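Local coordinates for mevalonate 3-kinase (PDB 4RKS), which catalyses ATP-dependent phosphorylation of (R)-mevalonate at its 3-hydroxyl, giving (R)-3-phosphomevalonate in an alternative isoprenoid pathway of extreme acidophiles, at residues 36-41 against 157-162; 46-51 against 177-182; 149-154 against 164-169; 171-176 against 233-238. All blocks are in the same frame, centred on the assembly; numbering follows the deposited sequence.

Contact 1 holds the substrate directly, and the other three spread away from it. Contact 2 lies nearest, about 8 Å from contact 1 between centres, and a salt bridge ties them: Arg47 NH2 to Glu159 OE1, 3.1 Å. Contact 3 sits about 11 Å from both, using the helix that continues from the pocket segment 157-162; it reaches contact 2 through Thr181 OG1 and Glu151 OE2, 2.6 Å apart. Contact 4 is about 12 Å from contact 2 and about 14 Å from contact 1, centre to centre. It is joined to contact 2 by Pro49 O and Ser174 OG at 2.5 Å, and to contact 1 by packing of Val36 on Ile234.

Contact 1 (36-41 against 157-162); sequences VLLGGI and VSESAG. With MEV ((R)-mevalonate), chain C.
Glu159 meets Leu38 and Ile41 with the aliphatic part of its side chain and turns its acid end to the bound mevalonate. Its CB rests against Ile41 CD1 at 3.8 Å. The first torsion (chi1 59°) sets CG between the backbone N and the carbonyl carbon, and from there CG faces three partners: Ile41 CD1 at 3.7 Å, Leu38 CD2 at 3.9 Å and the terminal hydroxyl O8 of mevalonate at 3.4 Å. The Ile41 and Glu159 side chains cross at about a right angle, with Ile41 CD1 making the closest approaches. A bend at chi2 (-85°) then swings the carboxylate out of this apolar patch. Its OE2 ends 2.7 Å from mevalonate O8 and is hydrogen-bonded to His211 NE2. Ser160 stands further back, with OG 3.7 Å from O8. At the far end of the ligand, Leu38 N gives an almost straight hydrogen bond (175°) to carboxylate oxygen O4 at 2.8 Å. The two segments thus flank mevalonate, with a definite hydrogen bond at its carboxylate end and a close oxygen pair at its hydroxyl end, in the substrate pocket of a GHMP-family kinase, with Leu38, Glu159 and Arg163 among its substrate-binding residues.

Contact 2 (46-51 against 177-182); sequences TRTPLH and FHAYTE
Thr48 and Pro49 lie against the start of segment 177-182, and one methyl group, Ala179 CB, meets both. Pro49 offers the CD corner of its ring, 4.2 Å from Ala179 CB. Thr48 brings its methyl: CG2 lies 4.3 Å from Ala179 CB and 4.2 Å from Phe177 O, so it bridges an apolar neighbour and the backbone. The torsion that sets OG1 beside the backbone N (chi1 -53°) leaves CG2 anti to that nitrogen. Phe177 contributes backbone here; its CB points away, and the residue is largely solvent-exposed. The next shell fixes these groups in place. Asp175 OD1 accepts hydrogen bonds from both Phe177 N and His178 N, which holds the turn entering the strand. On the other side, backbone hydrogen bonds join Thr48 to Ala42 and Leu50 to Gly40, folding the loop back on itself. Pro49 also touches Leu38 of the substrate site, and Arg155 packs on both Pro49 and Ala179. The contact therefore lies at the turn of the antiparallel hairpin made by strands 169-174 and 179-185, with the loop that leads into strand 53-59 laid across it and helix 220-238 beyond, touching Leu50 and His51.

Contact 3 (149-154 against 164-169); sequences DVENDL and SLFGGL
The Phe166 ring and the Glu151 carboxylate are the flat groups of this contact, and they meet at the ring's edge. Glu151 OE1 lies in the plane of the ring, 3.2 Å from CE2, with the carboxylate turned 65° against it. One face carries Leu165 CG, 4.2 Å above the plane and shifted toward the rim. The ring also stacks with His148, and Thr181 packs against it from strand 179-185. Glu151 gets there by reaching straight out of helix 147-154: with CG anti to the backbone N (chi1 -175°) and the chain extended beyond, the acid is carried to the ring's edge. Glu151 CB has its own apolar neighbour, Leu165 CD2, 4.2 Å away. The same methyl lies 4.4 Å from Leu154 CD1, so it faces two successive turns of the helix. Beyond Phe166 the short helix 161-166 stops and the chain leaves through Gly167 at positive phi. The other acid oxygen, OE2, has a salt bridge to Arg155 and a hydrogen bond with Thr181 OG1. Glu151 thus has a cation and a hydroxyl on OE2 and the weakly positive C-H edge of a ring at OE1, consistent with a charged carboxylate kept in a buried place.

Contact 4 (171-176 against 233-238); sequences ITWSDG and MIKEYA
Ile171 and Trp173, on the first strand of the beta hairpin 169-174/179-185, pack against Lys235 of the long helix 220-238. In this two-domain GHMP-kinase fold the contact joins a strand of the N-terminal domain to a helix of the C-terminal domain. The two strand residues are two positions apart and work together. Ile171 sends CD1 to the helix, 4.2 Å from Lys235 CB, and lays its other branch on its neighbour: CG2 sits 3.4 Å above the Trp173 ring plane, over the ring centre. One face of the indole is thereby covered by a methyl. Its edge is turned to the lysine, with Trp173 CZ2 4.2 Å from Lys235 CD and the carbon near the ring plane, so the aliphatic chain skirts the rim of the indole. Lys235 is stretched out along its whole length, which takes the ammonium past the tryptophan. There a single carboxylate serves both residues, because Glu182 accepts a hydrogen bond from Trp173 NE1 on OE1 and forms a salt bridge with Lys235 NZ through OE2. The shared acid should fix the rotation of the indole and offset the lysine's charge. Around this, Ala231 touches both Ile171 and Trp173 from one turn earlier in the helix, and the His232 ring meets the indole at about 45°. Where the strand gives way to the turn, Ser174 closes an ST turn: Gly176 N donates to Ser174 OG at 3.2 Å, with an N-H...O angle of 163°.

Contact 1 (36-41 against 157-162)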
# COMPACT_ATOMS: atom_id res chain seq x y z
N VAL A 36 -4.36 -0.82 9.63
CA VAL A 36 -3.74 -1.59 10.73
C VAL A 36 -2.36 -1.92 10.20
O VAL A 36 -2.22 -2.59 9.18
CB VAL A 36 -4.54 -2.86 11.10
CG1 VAL A 36 -3.78 -3.70 12.17
CG2 VAL A 36 -5.93 -2.48 11.63
N LEU A 37 -1.35 -1.40 10.89
CA LEU A 37 -0.03 -1.24 10.30
C LEU A 37 0.81 -2.49 10.41
O LEU A 37 0.91 -3.07 11.49
CB LEU A 37 0.69 -0.06 10.98
CG LEU A 37 -0.03 1.28 10.79
CD1 LEU A 37 0.63 2.39 11.61
CD2 LEU A 37 -0.06 1.62 9.31
N LEU A 38 1.43 -2.89 9.30
CA LEU A 38 2.24 -4.10 9.28
C LEU A 38 3.68 -3.88 9.76
O LEU A 38 4.37 -2.97 9.30
CB LEU A 38 2.27 -4.70 7.88
CG LEU A 38 3.14 -5.95 7.77
CD1 LEU A 38 2.49 -7.09 8.56
CD2 LEU A 38 3.31 -6.33 6.31
N GLY A 39 4.13 -4.74 10.66
CA GLY A 39 5.52 -4.80 11.03
C GLY A 39 5.93 -6.25 11.20
O GLY A 39 5.42 -6.94 12.09
N GLY A 40 6.84 -6.71 10.35
CA GLY A 40 7.35 -8.06 10.45
C GLY A 40 7.01 -8.91 9.25
O GLY A 40 5.85 -9.00 8.83
N ILE A 41 8.04 -9.55 8.69
CA ILE A 41 7.90 -10.40 7.52
C ILE A 41 8.49 -11.79 7.84
O ILE A 41 9.57 -11.89 8.44
CB ILE A 41 8.59 -9.71 6.30
CG1 ILE A 41 7.56 -9.30 5.26
CG2 ILE A 41 9.68 -10.57 5.69
CD1 ILE A 41 6.56 -8.34 5.77
N VAL A 157 7.49 -9.22 -4.45
CA VAL A 157 7.75 -7.91 -5.00
C VAL A 157 7.45 -6.84 -3.95
O VAL A 157 8.23 -5.92 -3.75
CB VAL A 157 6.93 -7.69 -6.28
CG1 VAL A 157 7.16 -6.29 -6.83
CG2 VAL A 157 7.31 -8.75 -7.31
N SER A 158 6.32 -6.98 -3.26
CA SER A 158 5.96 -6.07 -2.18
C SER A 158 4.95 -6.73 -1.26
O SER A 158 3.92 -7.21 -1.72
CB SER A 158 5.40 -4.76 -2.73
OG SER A 158 4.91 -3.94 -1.70
N GLU A 159 5.22 -6.72 0.05
CA GLU A 159 4.47 -7.54 0.98
C GLU A 159 3.00 -7.12 1.13
O GLU A 159 2.18 -7.92 1.57
CB GLU A 159 5.15 -7.56 2.36
CG GLU A 159 5.32 -6.19 3.01
CD GLU A 159 6.58 -5.46 2.55
OE1 GLU A 159 7.32 -5.99 1.69
OE2 GLU A 159 6.84 -4.34 3.06
N SER A 160 2.68 -5.88 0.76
CA SER A 160 1.29 -5.40 0.83
C SER A 160 0.64 -5.23 -0.56
O SER A 160 -0.19 -4.34 -0.78
CB SER A 160 1.22 -4.07 1.59
OG SER A 160 1.65 -4.22 2.93
N ALA A 161 1.02 -6.11 -1.50
CA ALA A 161 0.49 -6.06 -2.85
C ALA A 161 -1.03 -6.20 -2.88
O ALA A 161 -1.71 -5.61 -3.73
CB ALA A 161 1.13 -7.16 -3.70
N GLY A 162 -1.57 -6.97 -1.94
CA GLY A 162 -3.00 -7.25 -1.91
C GLY A 162 -3.88 -6.03 -1.70
O GLY A 162 -5.03 -6.00 -2.15
C8 MEV C . 4.03 -2.09 4.96
O8 MEV C . 4.82 -3.12 4.39
C2 MEV C . 4.89 -1.35 5.96
C3 MEV C . 4.39 -0.01 6.46
O7 MEV C . 4.00 0.84 5.41
C4 MEV C . 3.21 -0.18 7.41
C5 MEV C . 1.88 -0.32 6.70
O3 MEV C . 1.54 0.46 5.76
O4 MEV C . 1.11 -1.25 7.03
C6 MEV C . 5.54 0.64 7.20

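Contact 2 (46-51 against 177-182)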
# COMPACT_ATOMS: atom_id res chain seq x y z
N THR A 46 9.79 -14.87 0.25
CA THR A 46 8.34 -14.92 0.06
C THR A 46 7.63 -13.71 0.64
O THR A 46 6.54 -13.33 0.18
CB THR A 46 7.75 -16.18 0.70
OG1 THR A 46 7.85 -16.08 2.12
CG2 THR A 46 8.52 -17.39 0.24
N ARG A 47 8.24 -13.13 1.67
CA ARG A 47 7.79 -11.90 2.32
C ARG A 47 6.37 -11.96 2.87
O ARG A 47 5.68 -10.95 2.90
CB ARG A 47 7.92 -10.72 1.35
CG ARG A 47 9.31 -10.58 0.73
CD ARG A 47 9.58 -9.14 0.33
NE ARG A 47 9.75 -8.30 1.51
CZ ARG A 47 10.17 -7.04 1.49
NH1 ARG A 47 10.47 -6.45 0.34
NH2 ARG A 47 10.30 -6.37 2.62
N THR A 48 5.96 -13.13 3.35
CA THR A 48 4.68 -13.27 4.04
C THR A 48 4.61 -12.40 5.32
O THR A 48 5.51 -12.45 6.14
CB THR A 48 4.41 -14.74 4.42
OG1 THR A 48 4.55 -15.54 3.24
CG2 THR A 48 3.01 -14.93 5.00
N PRO A 49 3.54 -11.59 5.47
CA PRO A 49 3.34 -10.77 6.68
C PRO A 49 3.29 -11.62 7.95
O PRO A 49 2.58 -12.63 7.97
CB PRO A 49 1.99 -10.11 6.43
CG PRO A 49 1.83 -10.10 4.95
CD PRO A 49 2.48 -11.37 4.47
N LEU A 50 4.01 -11.23 9.00
CA LEU A 50 4.00 -12.00 10.24
C LEU A 50 2.66 -11.95 10.96
O LEU A 50 2.35 -12.83 11.76
CB LEU A 50 5.10 -11.52 11.18
CG LEU A 50 6.48 -12.13 10.92
CD1 LEU A 50 7.49 -11.60 11.93
CD2 LEU A 50 6.42 -13.65 10.97
N HIS A 51 1.87 -10.92 10.68
CA HIS A 51 0.61 -10.77 11.39
C HIS A 51 -0.44 -10.06 10.54
O HIS A 51 -0.14 -9.58 9.44
CB HIS A 51 0.82 -10.03 12.71
CG HIS A 51 1.18 -8.58 12.55
ND1 HIS A 51 0.25 -7.61 12.24
CD2 HIS A 51 2.36 -7.93 12.70
CE1 HIS A 51 0.84 -6.42 12.20
NE2 HIS A 51 2.12 -6.59 12.47
N PHE A 177 2.27 -17.79 8.05
CA PHE A 177 2.49 -18.89 7.11
C PHE A 177 1.59 -18.76 5.90
O PHE A 177 2.01 -18.97 4.77
CB PHE A 177 2.24 -20.25 7.78
CG PHE A 177 3.02 -20.45 9.04
CD1 PHE A 177 4.36 -20.83 9.00
CD2 PHE A 177 2.42 -20.28 10.28
CE1 PHE A 177 5.08 -21.01 10.16
CE2 PHE A 177 3.14 -20.46 11.45
CZ PHE A 177 4.47 -20.83 11.39
N HIS A 178 0.32 -18.44 6.17
CA HIS A 178 -0.67 -18.24 5.13
C HIS A 178 -1.33 -16.88 5.32
O HIS A 178 -1.69 -16.51 6.43
CB HIS A 178 -1.71 -19.36 5.17
CG HIS A 178 -1.12 -20.72 4.98
ND1 HIS A 178 -0.85 -21.58 6.03
CD2 HIS A 178 -0.72 -21.37 3.86
CE1 HIS A 178 -0.32 -22.69 5.56
NE2 HIS A 178 -0.23 -22.59 4.24
N ALA A 179 -1.47 -16.15 4.22
CA ALA A 179 -2.08 -14.82 4.26
C ALA A 179 -3.18 -14.71 3.21
O ALA A 179 -3.09 -15.29 2.10
CB ALA A 179 -1.03 -13.72 4.06
N TYR A 180 -4.23 -13.98 3.56
CA TYR A 180 -5.38 -13.86 2.69
C TYR A 180 -6.03 -12.47 2.77
O TYR A 180 -6.41 -12.01 3.85
CB TYR A 180 -6.40 -14.96 3.03
CG TYR A 180 -7.60 -15.00 2.10
CD1 TYR A 180 -8.73 -14.23 2.37
CD2 TYR A 180 -7.59 -15.78 0.95
CE1 TYR A 180 -9.83 -14.25 1.52
CE2 TYR A 180 -8.68 -15.80 0.09
CZ TYR A 180 -9.79 -15.04 0.38
OH TYR A 180 -10.88 -15.06 -0.47
N THR A 181 -6.16 -11.79 1.62
CA THR A 181 -6.68 -10.41 1.59
C THR A 181 -8.16 -10.40 1.22
O THR A 181 -8.57 -11.01 0.23
CB THR A 181 -5.90 -9.53 0.60
OG1 THR A 181 -4.55 -9.38 1.04
CG2 THR A 181 -6.55 -8.13 0.49
N GLU A 182 -8.95 -9.71 2.02
CA GLU A 182 -10.39 -9.64 1.85
C GLU A 182 -10.84 -8.18 1.65
O GLU A 182 -10.38 -7.29 2.38
CB GLU A 182 -11.09 -10.26 3.08
CG GLU A 182 -12.57 -9.93 3.22
CD GLU A 182 -13.20 -10.47 4.52
OE1 GLU A 182 -12.48 -10.80 5.49
OE2 GLU A 182 -14.45 -10.55 4.55

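Contact 3 (149-154 against 164-169)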
# COMPACT_ATOMS: atom_id res chain seq x y z
N ASP A 149 -4.53 -16.40 -5.16
CA ASP A 149 -3.33 -17.21 -5.45
C ASP A 149 -2.22 -16.35 -6.07
O ASP A 149 -1.07 -16.46 -5.67
CB ASP A 149 -3.63 -18.37 -6.41
CG ASP A 149 -4.32 -19.54 -5.73
OD1 ASP A 149 -4.17 -19.70 -4.50
OD2 ASP A 149 -5.00 -20.32 -6.43
N VAL A 150 -2.57 -15.54 -7.06
CA VAL A 150 -1.58 -14.67 -7.71
C VAL A 150 -0.95 -13.74 -6.66
O VAL A 150 0.28 -13.53 -6.64
CB VAL A 150 -2.20 -13.82 -8.86
CG1 VAL A 150 -1.21 -12.75 -9.37
CG2 VAL A 150 -2.63 -14.69 -10.01
N GLU A 151 -1.79 -13.24 -5.76
CA GLU A 151 -1.33 -12.37 -4.68
C GLU A 151 -0.18 -12.98 -3.87
O GLU A 151 0.75 -12.27 -3.50
CB GLU A 151 -2.47 -12.05 -3.71
CG GLU A 151 -2.05 -11.05 -2.63
CD GLU A 151 -3.14 -10.80 -1.60
OE1 GLU A 151 -4.33 -10.82 -1.98
OE2 GLU A 151 -2.81 -10.59 -0.42
N ASN A 152 -0.26 -14.28 -3.58
CA ASN A 152 0.81 -14.95 -2.82
C ASN A 152 2.17 -14.77 -3.49
O ASN A 152 3.16 -14.50 -2.82
CB ASN A 152 0.49 -16.45 -2.65
CG ASN A 152 -0.63 -16.71 -1.66
OD1 ASN A 152 -0.77 -16.01 -0.66
ND2 ASN A 152 -1.45 -17.73 -1.94
N ASP A 153 2.19 -14.89 -4.82
CA ASP A 153 3.40 -14.69 -5.61
C ASP A 153 3.84 -13.22 -5.67
O ASP A 153 5.04 -12.93 -5.74
CB ASP A 153 3.21 -15.21 -7.04
CG ASP A 153 2.88 -16.71 -7.08
OD1 ASP A 153 3.57 -17.49 -6.38
OD2 ASP A 153 1.93 -17.11 -7.79
N LEU A 154 2.88 -12.29 -5.62
CA LEU A 154 3.21 -10.87 -5.74
C LEU A 154 3.91 -10.31 -4.51
O LEU A 154 4.53 -9.25 -4.58
CB LEU A 154 1.96 -10.04 -6.00
CG LEU A 154 1.14 -10.34 -7.26
CD1 LEU A 154 -0.07 -9.41 -7.31
CD2 LEU A 154 1.98 -10.25 -8.53
N SER A 164 -3.43 -3.12 -2.96
CA SER A 164 -3.58 -2.45 -4.23
C SER A 164 -4.27 -3.35 -5.25
O SER A 164 -4.93 -2.86 -6.16
CB SER A 164 -2.22 -1.98 -4.73
OG SER A 164 -2.34 -1.37 -6.00
N LEU A 165 -4.12 -4.67 -5.12
CA LEU A 165 -4.75 -5.59 -6.06
C LEU A 165 -6.28 -5.49 -5.98
O LEU A 165 -6.96 -5.39 -6.99
CB LEU A 165 -4.28 -7.03 -5.82
CG LEU A 165 -4.81 -8.08 -6.81
CD1 LEU A 165 -4.41 -7.74 -8.23
CD2 LEU A 165 -4.33 -9.49 -6.43
N PHE A 166 -6.82 -5.48 -4.77
CA PHE A 166 -8.26 -5.55 -4.60
C PHE A 166 -8.93 -4.19 -4.44
O PHE A 166 -10.08 -3.99 -4.84
CB PHE A 166 -8.60 -6.45 -3.41
CG PHE A 166 -8.33 -7.90 -3.69
CD1 PHE A 166 -9.25 -8.66 -4.39
CD2 PHE A 166 -7.16 -8.49 -3.27
CE1 PHE A 166 -9.01 -10.00 -4.66
CE2 PHE A 166 -6.91 -9.84 -3.53
CZ PHE A 166 -7.84 -10.59 -4.23
N GLY A 167 -8.20 -3.24 -3.88
CA GLY A 167 -8.69 -1.87 -3.83
C GLY A 167 -9.54 -1.58 -2.62
O GLY A 167 -9.80 -2.45 -1.80
N GLY A 168 -10.00 -0.34 -2.50
CA GLY A 168 -10.81 0.05 -1.35
C GLY A 168 -10.15 -0.22 -0.01
O GLY A 168 -8.92 -0.09 0.15
N LEU A 169 -10.96 -0.57 0.98
CA LEU A 169 -10.45 -0.96 2.28
C LEU A 169 -10.35 -2.47 2.32
O LEU A 169 -11.31 -3.16 2.01
CB LEU A 169 -11.37 -0.48 3.41
CG LEU A 169 -11.08 -0.98 4.82
CD1 LEU A 169 -9.73 -0.47 5.29
CD2 LEU A 169 -12.22 -0.54 5.78

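Contact 4 (171-176 against 233-238)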
# COMPACT_ATOMS: atom_id res chain seq x y z
N ILE A 171 -8.55 -6.05 4.46
CA ILE A 171 -7.85 -6.67 5.56
C ILE A 171 -7.04 -7.83 5.00
O ILE A 171 -7.55 -8.60 4.19
CB ILE A 171 -8.81 -7.18 6.66
CG1 ILE A 171 -9.43 -6.02 7.44
CG2 ILE A 171 -8.09 -8.14 7.61
CD1 ILE A 171 -10.57 -6.46 8.30
N THR A 172 -5.79 -7.94 5.40
CA THR A 172 -5.00 -9.10 5.01
C THR A 172 -4.72 -9.91 6.25
O THR A 172 -3.86 -9.54 7.05
CB THR A 172 -3.72 -8.70 4.30
OG1 THR A 172 -4.05 -7.99 3.11
CG2 THR A 172 -2.88 -9.94 3.94
N TRP A 173 -5.50 -10.98 6.43
CA TRP A 173 -5.34 -11.92 7.55
C TRP A 173 -4.06 -12.71 7.37
O TRP A 173 -3.73 -13.09 6.26
CB TRP A 173 -6.53 -12.89 7.64
CG TRP A 173 -7.88 -12.20 7.66
CD1 TRP A 173 -8.71 -12.01 6.59
CD2 TRP A 173 -8.52 -11.59 8.78
NE1 TRP A 173 -9.84 -11.34 6.98
CE2 TRP A 173 -9.74 -11.06 8.32
CE3 TRP A 173 -8.17 -11.43 10.12
CZ2 TRP A 173 -10.63 -10.39 9.16
CZ3 TRP A 173 -9.05 -10.77 10.96
CH2 TRP A 173 -10.26 -10.25 10.48
N SER A 174 -3.33 -12.97 8.45
CA SER A 174 -2.08 -13.71 8.34
C SER A 174 -1.63 -14.28 9.68
O SER A 174 -1.73 -13.62 10.71
CB SER A 174 -0.97 -12.83 7.77
OG SER A 174 0.25 -13.56 7.64
N ASP A 175 -1.15 -15.52 9.64
CA ASP A 175 -0.60 -16.18 10.81
C ASP A 175 0.91 -16.37 10.65
O ASP A 175 1.55 -17.09 11.41
CB ASP A 175 -1.30 -17.53 11.05
CG ASP A 175 -1.18 -18.49 9.87
OD1 ASP A 175 -0.41 -18.23 8.91
OD2 ASP A 175 -1.87 -19.54 9.90
N GLY A 176 1.47 -15.72 9.64
CA GLY A 176 2.89 -15.85 9.37
C GLY A 176 3.25 -16.95 8.38
O GLY A 176 4.39 -17.03 7.93
N MET A 233 -12.29 -5.38 14.62
CA MET A 233 -13.05 -4.19 14.94
C MET A 233 -13.38 -3.40 13.68
O MET A 233 -14.45 -2.83 13.57
CB MET A 233 -12.30 -3.32 15.95
CG MET A 233 -12.14 -4.00 17.30
SD MET A 233 -11.14 -3.06 18.48
CE MET A 233 -12.12 -1.57 18.64
N ILE A 234 -12.47 -3.40 12.71
CA ILE A 234 -12.73 -2.71 11.44
C ILE A 234 -13.81 -3.44 10.63
O ILE A 234 -14.72 -2.80 10.10
CB ILE A 234 -11.45 -2.56 10.63
CG1 ILE A 234 -10.55 -1.51 11.30
CG2 ILE A 234 -11.75 -2.15 9.16
CD1 ILE A 234 -9.18 -1.44 10.75
N LYS A 235 -13.75 -4.77 10.58
CA LYS A 235 -14.76 -5.55 9.86
C LYS A 235 -16.16 -5.29 10.44
O LYS A 235 -17.14 -5.23 9.71
CB LYS A 235 -14.44 -7.05 9.88
CG LYS A 235 -15.23 -7.87 8.83
CD LYS A 235 -14.65 -9.28 8.61
CE LYS A 235 -15.53 -10.08 7.64
NZ LYS A 235 -14.93 -11.38 7.25
N GLU A 236 -16.23 -5.11 11.76
CA GLU A 236 -17.48 -4.76 12.44
C GLU A 236 -17.98 -3.35 12.12
O GLU A 236 -19.16 -3.14 11.85
CB GLU A 236 -17.30 -4.90 13.95
CG GLU A 236 -17.01 -6.32 14.42
CD GLU A 236 -18.19 -7.26 14.20
OE1 GLU A 236 -19.34 -6.86 14.47
OE2 GLU A 236 -17.95 -8.40 13.73
N TYR A 237 -17.08 -2.37 12.18
CA TYR A 237 -17.45 -1.01 11.81
C TYR A 237 -18.02 -0.96 10.39
O TYR A 237 -18.92 -0.17 10.09
CB TYR A 237 -16.25 -0.07 11.91
CG TYR A 237 -15.87 0.33 13.31
CD1 TYR A 237 -16.83 0.73 14.23
CD2 TYR A 237 -14.53 0.34 13.71
CE1 TYR A 237 -16.47 1.11 15.52
CE2 TYR A 237 -14.17 0.71 15.00
CZ TYR A 237 -15.14 1.10 15.90
OH TYR A 237 -14.78 1.48 17.18
N ALA A 238 -17.49 -1.82 9.52
CA ALA A 238 -17.90 -1.83 8.12
C ALA A 238 -19.37 -2.19 7.99
O ALA A 238 -20.04 -1.70 7.08
CB ALA A 238 -17.02 -2.80 7.31